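Local structure of GCN5-related N-acetyltransferase (Kribbella flavida, 4H89) at residues A8-A14 with R61-D67; L73-Y79 with S91-A97. The protein probably transfers an acyl group, most likely acetyl from acetyl-coenzyme A, to an amine substrate, as other GCN5-related N-acetyltransferases do. All coordinates share one frame; numbering follows the deposited sequence.

Contact 1: residues A8-A14 with R61-D67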
ATOM      1  N   ALA A   8     -26.999 -19.782 -11.477  1.00 20.34           N
ATOM      2  CA  ALA A   8     -26.576 -19.192 -12.732  1.00 22.24           C
ATOM      3  C   ALA A   8     -25.270 -18.435 -12.575  1.00 22.14           C
ATOM      4  O   ALA A   8     -24.606 -18.179 -13.569  1.00 27.45           O
ATOM      5  CB  ALA A   8     -27.662 -18.270 -13.283  1.00 28.42           C
ATOM      6  N   LEU A   9     -24.884 -18.108 -11.346  1.00 18.37           N
ATOM      7  CA  LEU A   9     -23.691 -17.285 -11.126  1.00 18.39           C
ATOM      8  C   LEU A   9     -22.468 -18.176 -11.097  1.00 17.20           C
ATOM      9  O   LEU A   9     -22.415 -19.135 -10.347  1.00 19.74           O
ATOM     10  CB  LEU A   9     -23.801 -16.570  -9.762  1.00 21.42           C
ATOM     11  CG  LEU A   9     -22.736 -15.603  -9.322  1.00 27.09           C
ATOM     12  CD1 LEU A   9     -22.726 -14.428 -10.247  1.00 29.41           C
ATOM     13  CD2 LEU A   9     -23.022 -15.128  -7.910  1.00 30.81           C
ATOM     14  N   GLN A  10     -21.447 -17.772 -11.873  1.00 17.39           N
ATOM     15  CA  GLN A  10     -20.128 -18.397 -11.853  1.00 17.37           C
ATOM     16  C   GLN A  10     -19.044 -17.367 -11.670  1.00 14.84           C
ATOM     17  O   GLN A  10     -19.112 -16.283 -12.204  1.00 15.86           O
ATOM     18  CB  GLN A  10     -19.912 -19.111 -13.190  1.00 22.01           C
ATOM     19  CG  GLN A  10     -18.535 -19.628 -13.434  1.00 24.38           C
ATOM     20  CD  GLN A  10     -18.420 -20.465 -14.668  1.00 20.50           C
ATOM     21  OE1 GLN A  10     -18.278 -19.963 -15.781  1.00 24.93           O
ATOM     22  NE2 GLN A  10     -18.388 -21.753 -14.456  1.00 21.60           N
ATOM     23  N   VAL A  11     -18.039 -17.703 -10.879  1.00 13.91           N
ATOM     24  CA  VAL A  11     -16.774 -16.981 -10.839  1.00 12.79           C
ATOM     25  C   VAL A  11     -15.738 -17.811 -11.641  1.00 13.05           C
ATOM     26  O   VAL A  11     -15.522 -18.992 -11.357  1.00 15.13           O
ATOM     27  CB  VAL A  11     -16.291 -16.754  -9.390  1.00 13.71           C
ATOM     28  CG1 VAL A  11     -14.974 -15.992  -9.427  1.00 15.12           C
ATOM     29  CG2 VAL A  11     -17.335 -16.010  -8.593  1.00 14.20           C
ATOM     30  N   ARG A  12     -15.112 -17.143 -12.598  1.00 13.98           N
ATOM     31  CA  ARG A  12     -14.145 -17.795 -13.455  1.00 14.21           C
ATOM     32  C   ARG A  12     -13.030 -16.802 -13.752  1.00 13.84           C
ATOM     33  O   ARG A  12     -13.150 -15.588 -13.531  1.00 14.23           O
ATOM     34  CB  ARG A  12     -14.764 -18.242 -14.786  1.00 16.09           C
ATOM     35  CG  ARG A  12     -15.347 -17.119 -15.632  1.00 17.06           C
ATOM     36  CD  ARG A  12     -15.624 -17.558 -17.061  1.00 20.59           C
ATOM     37  NE  ARG A  12     -16.299 -16.542 -17.866  1.00 20.82           N
ATOM     38  CZ  ARG A  12     -15.737 -15.429 -18.402  1.00 21.06           C
ATOM     39  NH1 ARG A  12     -14.466 -15.118 -18.258  1.00 16.10           N
ATOM     40  NH2 ARG A  12     -16.461 -14.565 -19.137  1.00 24.64           N
ATOM     41  N   ASP A  13     -11.899 -17.326 -14.255  1.00 14.23           N
ATOM     42  CA  ASP A  13     -10.824 -16.466 -14.661  1.00 15.55           C
ATOM     43  C   ASP A  13     -11.341 -15.458 -15.713  1.00 14.58           C
ATOM     44  O   ASP A  13     -12.109 -15.779 -16.608  1.00 15.46           O
ATOM     45  CB  ASP A  13      -9.666 -17.230 -15.311  1.00 17.17           C
ATOM     46  CG  ASP A  13      -8.891 -18.088 -14.361  1.00 22.99           C
ATOM     47  OD1 ASP A  13      -9.220 -18.236 -13.183  1.00 21.40           O
ATOM     48  OD2 ASP A  13      -7.903 -18.669 -14.875  1.00 32.45           O
ATOM     49  N   ALA A  14     -10.905 -14.214 -15.585  1.00 14.77           N
ATOM     50  CA  ALA A  14     -11.218 -13.186 -16.556  1.00 14.76           C
ATOM     51  C   ALA A  14     -10.500 -13.514 -17.865  1.00 17.41           C
ATOM     52  O   ALA A  14      -9.373 -13.995 -17.855  1.00 20.64           O
ATOM     53  CB  ALA A  14     -10.784 -11.830 -16.040  1.00 15.69           C
ATOM     54  N   ARG A  61      -4.094 -13.171 -10.021  1.00 13.99           N
ATOM     55  CA  ARG A  61      -5.223 -13.649 -10.798  1.00 13.05           C
ATOM     56  C   ARG A  61      -6.282 -12.580 -10.869  1.00 12.60           C
ATOM     57  O   ARG A  61      -6.400 -11.777  -9.942  1.00 13.15           O
ATOM     58  CB  ARG A  61      -5.763 -14.943 -10.159  1.00 13.28           C
ATOM     59  CG  ARG A  61      -7.036 -15.553 -10.764  1.00 14.89           C
ATOM     60  CD  ARG A  61      -7.233 -16.932 -10.135  1.00 14.23           C
ATOM     61  NE  ARG A  61      -8.453 -17.582 -10.582  1.00 16.02           N
ATOM     62  CZ  ARG A  61      -9.525 -17.803  -9.837  1.00 16.97           C
ATOM     63  NH1 ARG A  61      -9.566 -17.402  -8.590  1.00 19.04           N
ATOM     64  NH2 ARG A  61     -10.528 -18.413 -10.383  1.00 20.99           N
ATOM     65  N   THR A  62      -7.020 -12.566 -11.981  1.00 11.86           N
ATOM     66  CA  THR A  62      -8.215 -11.714 -12.108  1.00 12.30           C
ATOM     67  C   THR A  62      -9.360 -12.602 -12.495  1.00 12.38           C
ATOM     68  O   THR A  62      -9.227 -13.460 -13.375  1.00 13.85           O
ATOM     69  CB  THR A  62      -7.976 -10.620 -13.139  1.00 13.96           C
ATOM     70  OG1 THR A  62      -6.799  -9.894 -12.793  1.00 16.04           O
ATOM     71  CG2 THR A  62      -9.172  -9.679 -13.281  1.00 14.00           C
ATOM     72  N   THR A  63     -10.503 -12.395 -11.840  1.00 13.09           N
ATOM     73  CA  THR A  63     -11.716 -13.148 -12.091  1.00 12.75           C
ATOM     74  C   THR A  63     -12.864 -12.243 -12.489  1.00 12.53           C
ATOM     75  O   THR A  63     -12.811 -11.034 -12.242  1.00 13.33           O
ATOM     76  CB  THR A  63     -12.163 -13.925 -10.853  1.00 13.04           C
ATOM     77  OG1 THR A  63     -12.440 -13.007  -9.807  1.00 13.68           O
ATOM     78  CG2 THR A  63     -11.082 -14.894 -10.415  1.00 13.53           C
ATOM     79  N   VAL A  64     -13.871 -12.873 -13.075  1.00 13.18           N
ATOM     80  CA  VAL A  64     -15.176 -12.228 -13.287  1.00 12.38           C
ATOM     81  C   VAL A  64     -16.249 -13.104 -12.679  1.00 12.59           C
ATOM     82  O   VAL A  64     -16.122 -14.340 -12.656  1.00 13.96           O
ATOM     83  CB  VAL A  64     -15.509 -11.913 -14.753  1.00 14.05           C
ATOM     84  CG1 VAL A  64     -14.670 -10.775 -15.260  1.00 14.80           C
ATOM     85  CG2 VAL A  64     -15.381 -13.153 -15.621  1.00 15.19           C
ATOM     86  N   ALA A  65     -17.322 -12.456 -12.234  1.00 13.08           N
ATOM     87  CA  ALA A  65     -18.569 -13.140 -11.893  1.00 14.20           C
ATOM     88  C   ALA A  65     -19.506 -12.898 -13.090  1.00 13.12           C
ATOM     89  O   ALA A  65     -19.678 -11.753 -13.524  1.00 15.32           O
ATOM     90  CB  ALA A  65     -19.173 -12.519 -10.684  1.00 14.11           C
ATOM     91  N   VAL A  66     -20.089 -13.964 -13.613  1.00 14.34           N
ATOM     92  CA  VAL A  66     -20.929 -13.938 -14.758  1.00 14.78           C
ATOM     93  C   VAL A  66     -22.238 -14.628 -14.503  1.00 17.32           C
ATOM     94  O   VAL A  66     -22.328 -15.568 -13.738  1.00 18.93           O
ATOM     95  CB  VAL A  66     -20.256 -14.575 -15.975  1.00 17.12           C
ATOM     96  CG1 VAL A  66     -19.083 -13.750 -16.489  1.00 19.20           C
ATOM     97  CG2 VAL A  66     -19.907 -16.028 -15.775  1.00 19.08           C
ATOM     98  N   ASP A  67     -23.277 -14.131 -15.161  1.00 17.12           N
ATOM     99  CA  ASP A  67     -24.574 -14.787 -15.106  1.00 19.92           C
ATOM    100  C   ASP A  67     -24.653 -15.883 -16.166  1.00 19.03           C
ATOM    101  O   ASP A  67     -23.696 -16.138 -16.884  1.00 20.43           O
ATOM    102  CB  ASP A  67     -25.728 -13.764 -15.193  1.00 20.71           C
ATOM    103  CG  ASP A  67     -25.919 -13.183 -16.554  1.00 21.73           C
ATOM    104  OD1 ASP A  67     -25.267 -13.605 -17.555  1.00 23.73           O
ATOM    105  OD2 ASP A  67     -26.786 -12.249 -16.595  1.00 29.80           O
TER
HETATM  106  O   HOH W   1     -13.201 -19.800 -10.095  1.00 21.43           O
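Gln10 and Arg12 pair with Val66 and Val64 as antiparallel hydrogen-bonded pairs, and the short strand 10-13 runs at 149° to strand 61-66, its axis 4.6 Å away at the closest approach. A further bond, from Ala14 N to Thr62 O, carries the pairing one step past the strand.

Arg12 and Val64 lie side by side on the face they share with Gln10 and Val66. Val64 CG2 sits over one face of the Arg12 guanidinium, toward its rim, 3.4 Å from Arg12 NH1. Arg12 NH1, in the guanidinium plane, donates to Asp13 O at 3.0 Å and also forms a salt bridge with Asp18. Arginine suits the place: its charged end is anchored while its long chain and flat guanidinium lie against the methyls of Val64 and Val66. On the opposite face of the sheet, that of Val11 and Ala65, Val11 CG1 meets Thr63 CB at 3.8 Å.

Arg61 stretches out fully, CG anti to the backbone N (chi1 175°), and grips Asp13 side-on: Arg61 NE at 2.8 Å and NH2 at 3.1 Å both donate to the single atom Asp13 OD1. The carboxylate and guanidinium planes stand 67° apart, and Thr63 CG2 lies over the centre of one guanidinium face of Arg61. Water 1 links Arg61 NH2 to Val11 O, and Arg61 NH1 reaches Asp112 of helix 105-119. The arrangement is the antiparallel pairing of the first two strands at one edge of the GNAT sheet.

Contact 2: residues L73-Y79 with S91-A97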
ATOM      1  N   LEU A  73     -20.960  -9.418 -14.126  1.00 14.32           N
ATOM      2  CA  LEU A  73     -21.644  -8.751 -13.013  1.00 15.48           C
ATOM      3  C   LEU A  73     -20.667  -8.120 -12.017  1.00 14.48           C
ATOM      4  O   LEU A  73     -21.056  -7.360 -11.167  1.00 16.75           O
ATOM      5  CB  LEU A  73     -22.470  -9.777 -12.260  1.00 16.49           C
ATOM      6  CG  LEU A  73     -23.469 -10.564 -13.107  1.00 22.13           C
ATOM      7  CD1 LEU A  73     -24.185 -11.577 -12.219  1.00 26.98           C
ATOM      8  CD2 LEU A  73     -24.472  -9.637 -13.764  1.00 25.11           C
ATOM      9  N   GLY A  74     -19.403  -8.516 -12.087  1.00 14.46           N
ATOM     10  CA  GLY A  74     -18.404  -8.073 -11.143  1.00 13.91           C
ATOM     11  C   GLY A  74     -17.049  -8.688 -11.467  1.00 12.74           C
ATOM     12  O   GLY A  74     -16.949  -9.566 -12.333  1.00 13.48           O
ATOM     13  N   SER A  75     -16.024  -8.218 -10.764  1.00 13.13           N
ATOM     14  CA  SER A  75     -14.686  -8.715 -11.029  1.00 12.94           C
ATOM     15  C   SER A  75     -13.846  -8.584  -9.778  1.00 12.42           C
ATOM     16  O   SER A  75     -14.101  -7.734  -8.909  1.00 13.29           O
ATOM     17  CB  SER A  75     -14.090  -7.918 -12.203  1.00 12.73           C
ATOM     18  OG  SER A  75     -12.797  -8.372 -12.552  1.00 13.89           O
ATOM     19  N   ALA A  76     -12.809  -9.419  -9.657  1.00 13.07           N
ATOM     20  CA  ALA A  76     -11.877  -9.339  -8.544  1.00 12.74           C
ATOM     21  C   ALA A  76     -10.463  -9.487  -9.106  1.00 11.69           C
ATOM     22  O   ALA A  76     -10.247 -10.178 -10.099  1.00 12.88           O
ATOM     23  CB  ALA A  76     -12.113 -10.419  -7.522  1.00 13.34           C
ATOM     24  N   ASN A  77      -9.508  -8.896  -8.420  0.50 13.55           N
ATOM     25  CA  ASN A  77      -8.155  -9.276  -8.696  0.50 14.02           C
ATOM     26  C   ASN A  77      -7.446  -9.498  -7.371  0.50 15.09           C
ATOM     27  O   ASN A  77      -7.845  -8.976  -6.322  0.50 19.71           O
ATOM     28  CB  ASN A  77      -7.444  -8.294  -9.616  0.50 16.80           C
ATOM     29  CG  ASN A  77      -7.064  -7.037  -8.917  0.50 19.25           C
ATOM     30  OD1 ASN A  77      -7.413  -6.844  -7.732  0.50 22.59           O
ATOM     31  ND2 ASN A  77      -6.355  -6.214  -9.583  0.50 22.48           N
HETATM   32  N   MSE A  78      -6.427 -10.347  -7.428  1.00 12.97           N
HETATM   33  CA  MSE A  78      -5.780 -10.913  -6.256  1.00 13.55           C
HETATM   34  C   MSE A  78      -4.314 -11.093  -6.577  1.00 14.49           C
HETATM   35  O   MSE A  78      -3.939 -11.409  -7.709  1.00 14.59           O
HETATM   36  CB  MSE A  78      -6.518 -12.201  -5.821  1.00 12.99           C
HETATM   37  CG  MSE A  78      -6.477 -13.312  -6.902  1.00 13.20           C
HETATM   38 SE   MSE A  78      -8.117 -14.395  -6.868  0.95 13.45          SE
HETATM   39  CE  MSE A  78      -9.209 -13.144  -7.525  1.00 15.64           C
ATOM     40  N   TYR A  79      -3.470 -10.950  -5.552  1.00 13.72           N
ATOM     41  CA  TYR A  79      -2.032 -10.803  -5.808  1.00 13.83           C
ATOM     42  C   TYR A  79      -1.322 -10.816  -4.448  1.00 13.28           C
ATOM     43  O   TYR A  79      -1.962 -10.600  -3.439  1.00 13.40           O
ATOM     44  CB  TYR A  79      -1.762  -9.435  -6.540  1.00 16.66           C
ATOM     45  CG  TYR A  79      -2.615  -8.312  -5.987  1.00 19.00           C
ATOM     46  CD1 TYR A  79      -2.263  -7.592  -4.852  1.00 22.22           C
ATOM     47  CD2 TYR A  79      -3.806  -7.999  -6.586  1.00 21.12           C
ATOM     48  CE1 TYR A  79      -3.115  -6.609  -4.306  1.00 24.91           C
ATOM     49  CE2 TYR A  79      -4.649  -7.029  -6.081  1.00 23.05           C
ATOM     50  CZ  TYR A  79      -4.321  -6.339  -4.954  1.00 22.76           C
ATOM     51  OH  TYR A  79      -5.216  -5.391  -4.489  1.00 30.70           O
ATOM     52  N   SER A  91      -3.553 -10.109  -1.150  1.00 13.02           N
ATOM     53  CA  SER A  91      -4.606  -9.089  -1.059  1.00 13.93           C
ATOM     54  C   SER A  91      -5.457  -9.185  -2.285  1.00 12.96           C
ATOM     55  O   SER A  91      -5.211  -9.995  -3.184  1.00 13.16           O
ATOM     56  CB  SER A  91      -3.957  -7.730  -0.939  1.00 16.27           C
ATOM     57  OG  SER A  91      -4.927  -6.701  -0.672  1.00 16.30           O
ATOM     58  N   ALA A  92      -6.511  -8.388  -2.304  1.00 13.19           N
ATOM     59  CA  ALA A  92      -7.434  -8.408  -3.393  1.00 13.69           C
ATOM     60  C   ALA A  92      -8.256  -7.142  -3.383  1.00 14.06           C
ATOM     61  O   ALA A  92      -8.366  -6.444  -2.375  1.00 16.23           O
ATOM     62  CB  ALA A  92      -8.364  -9.616  -3.275  1.00 14.59           C
ATOM     63  N   SER A  93      -8.842  -6.870  -4.540  1.00 14.29           N
ATOM     64  CA  SER A  93      -9.824  -5.822  -4.754  1.00 16.48           C
ATOM     65  C   SER A  93     -11.031  -6.379  -5.497  1.00 14.12           C
ATOM     66  O   SER A  93     -10.903  -7.324  -6.246  1.00 14.72           O
ATOM     67  CB  SER A  93      -9.201  -4.694  -5.605  1.00 20.26           C
ATOM     68  OG  SER A  93      -8.068  -4.132  -4.975  1.00 29.38           O
ATOM     69  N   PHE A  94     -12.188  -5.751  -5.249  1.00 15.35           N
ATOM     70  CA  PHE A  94     -13.465  -6.211  -5.779  1.00 15.69           C
ATOM     71  C   PHE A  94     -14.254  -5.074  -6.377  1.00 17.63           C
ATOM     72  O   PHE A  94     -14.279  -3.972  -5.813  1.00 21.32           O
ATOM     73  CB  PHE A  94     -14.314  -6.856  -4.654  1.00 16.80           C
ATOM     74  CG  PHE A  94     -13.601  -7.981  -3.980  1.00 15.13           C
ATOM     75  CD1 PHE A  94     -13.680  -9.261  -4.485  1.00 16.27           C
ATOM     76  CD2 PHE A  94     -12.777  -7.764  -2.888  1.00 16.84           C
ATOM     77  CE1 PHE A  94     -12.944 -10.297  -3.920  1.00 16.50           C
ATOM     78  CE2 PHE A  94     -12.043  -8.800  -2.327  1.00 18.43           C
ATOM     79  CZ  PHE A  94     -12.155 -10.070  -2.809  1.00 18.00           C
HETATM   80  N   MSE A  95     -14.916  -5.367  -7.494  1.00 15.96           N
HETATM   81  CA  MSE A  95     -15.869  -4.422  -8.090  1.00 18.65           C
HETATM   82  C   MSE A  95     -17.071  -5.182  -8.499  1.00 18.19           C
HETATM   83  O   MSE A  95     -17.001  -6.156  -9.202  1.00 22.89           O
HETATM   84  CB  MSE A  95     -15.283  -3.766  -9.320  1.00 22.13           C
HETATM   85  CG  MSE A  95     -13.995  -3.081  -8.915  1.00 27.35           C
HETATM   86 SE   MSE A  95     -13.458  -1.942 -10.382  0.90 37.86          SE
HETATM   87  CE  MSE A  95     -12.925  -0.405  -9.302  1.00 52.24           C
ATOM     88  N   VAL A  96     -18.210  -4.715  -8.043  1.00 19.55           N
ATOM     89  CA  VAL A  96     -19.509  -5.288  -8.407  1.00 19.27           C
ATOM     90  C   VAL A  96     -20.353  -4.219  -9.105  1.00 20.12           C
ATOM     91  O   VAL A  96     -20.486  -3.108  -8.615  1.00 21.22           O
ATOM     92  CB  VAL A  96     -20.242  -5.804  -7.162  1.00 20.60           C
ATOM     93  CG1 VAL A  96     -21.621  -6.328  -7.515  1.00 21.66           C
ATOM     94  CG2 VAL A  96     -19.428  -6.899  -6.460  1.00 23.70           C
ATOM     95  N   ALA A  97     -20.934  -4.574 -10.235  1.00 18.90           N
ATOM     96  CA  ALA A  97     -21.835  -3.672 -10.955  1.00 19.15           C
ATOM     97  C   ALA A  97     -22.945  -3.176 -10.072  1.00 22.19           C
ATOM     98  O   ALA A  97     -23.511  -3.932  -9.326  1.00 19.88           O
ATOM     99  CB  ALA A  97     -22.428  -4.393 -12.171  1.00 21.43           C
TER
HETATM  100  O   HOH W   2      -4.709  -4.406  -2.286  1.00 41.17           O
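The Tyr79 ring lies with one face over Ser91, whose carbonyl O is 3.9 Å above the plane and over the ring centre; at the edge, in plane, come Asn77 CG and water 2. Phe94, by contrast, meets Ala76 CB obliquely through CD1, at 3.6 Å, and its ring also meets Trp141.

Tyr79 is folded across the neighbouring strand because its CG stands between the backbone N and the carbonyl carbon (chi1 40°). This brings Tyr79 CE1 to 3.6 Å from Ser91 CB and places Tyr79 OH at 3.2 Å from Ser93 OG, in a hydrogen bond that either hydroxyl could donate. Water 2 lies close to Tyr79 OH and donates to Ser91 OG. Small serines suit this face, since their short side chains let the ring lie low over the strand. A phenylalanine in place of Tyr79 would probably leave Ser93 OG and water 2 without their phenolic partner.

Beneath these groups the strands, at 172°, are almost exactly antiparallel. The ladder runs from Tyr79 with Ser91 to Ser75 with Met95, where Ser75 N reaches Met95 O at 2.8 Å, and ends with Ala97 N on Leu73 O. Gly74 pairs with Val96, and Gly74 CA lies 3.1 Å from Met95 O, a closeness that suits a residue with no side chain. Leu73 and Gly74 also form a classic beta bulge against Ala65.

Ala76, Met78, Ala92 and Phe94 make an apolar face turned to helix 105-119, with Met78 CB 4.1 Å from Ala92 CB. The face of Ser75, Asn77, Tyr79, Ser91 and Ser93 is mostly polar but also carries Met95, which packs on helix 19-32. Its buried hydroxyls are satisfied by neighbouring backbone, Ser75 OG by Thr63 O and Ser91 OG by Gln126 O, so polar groups can sit this deep.

In the fold
Contacts 1 and 2 belong to one mixed sheet and meet where strands 61-66 and 72-80 lie side by side; their centres are 10 Å apart. Thr63 O accepts from Ser75 OG, and Ala65 O probably from Leu73 N. Contact 2, its centre about 3 Å from the centre of the chain, is a buried hairpin whose polar groups are neutral. Contact 1, its centre about 13 Å from that point, joins an outermost strand of the chain's sheet and is only partly buried, which suits its salt bridges and long arginines. Helix 105-119 touches both, receiving Arg61 and Thr63 from one, Met78 and Phe94 from the other, whereas helix 19-32 packs on Ser75 and Met95 of contact 2.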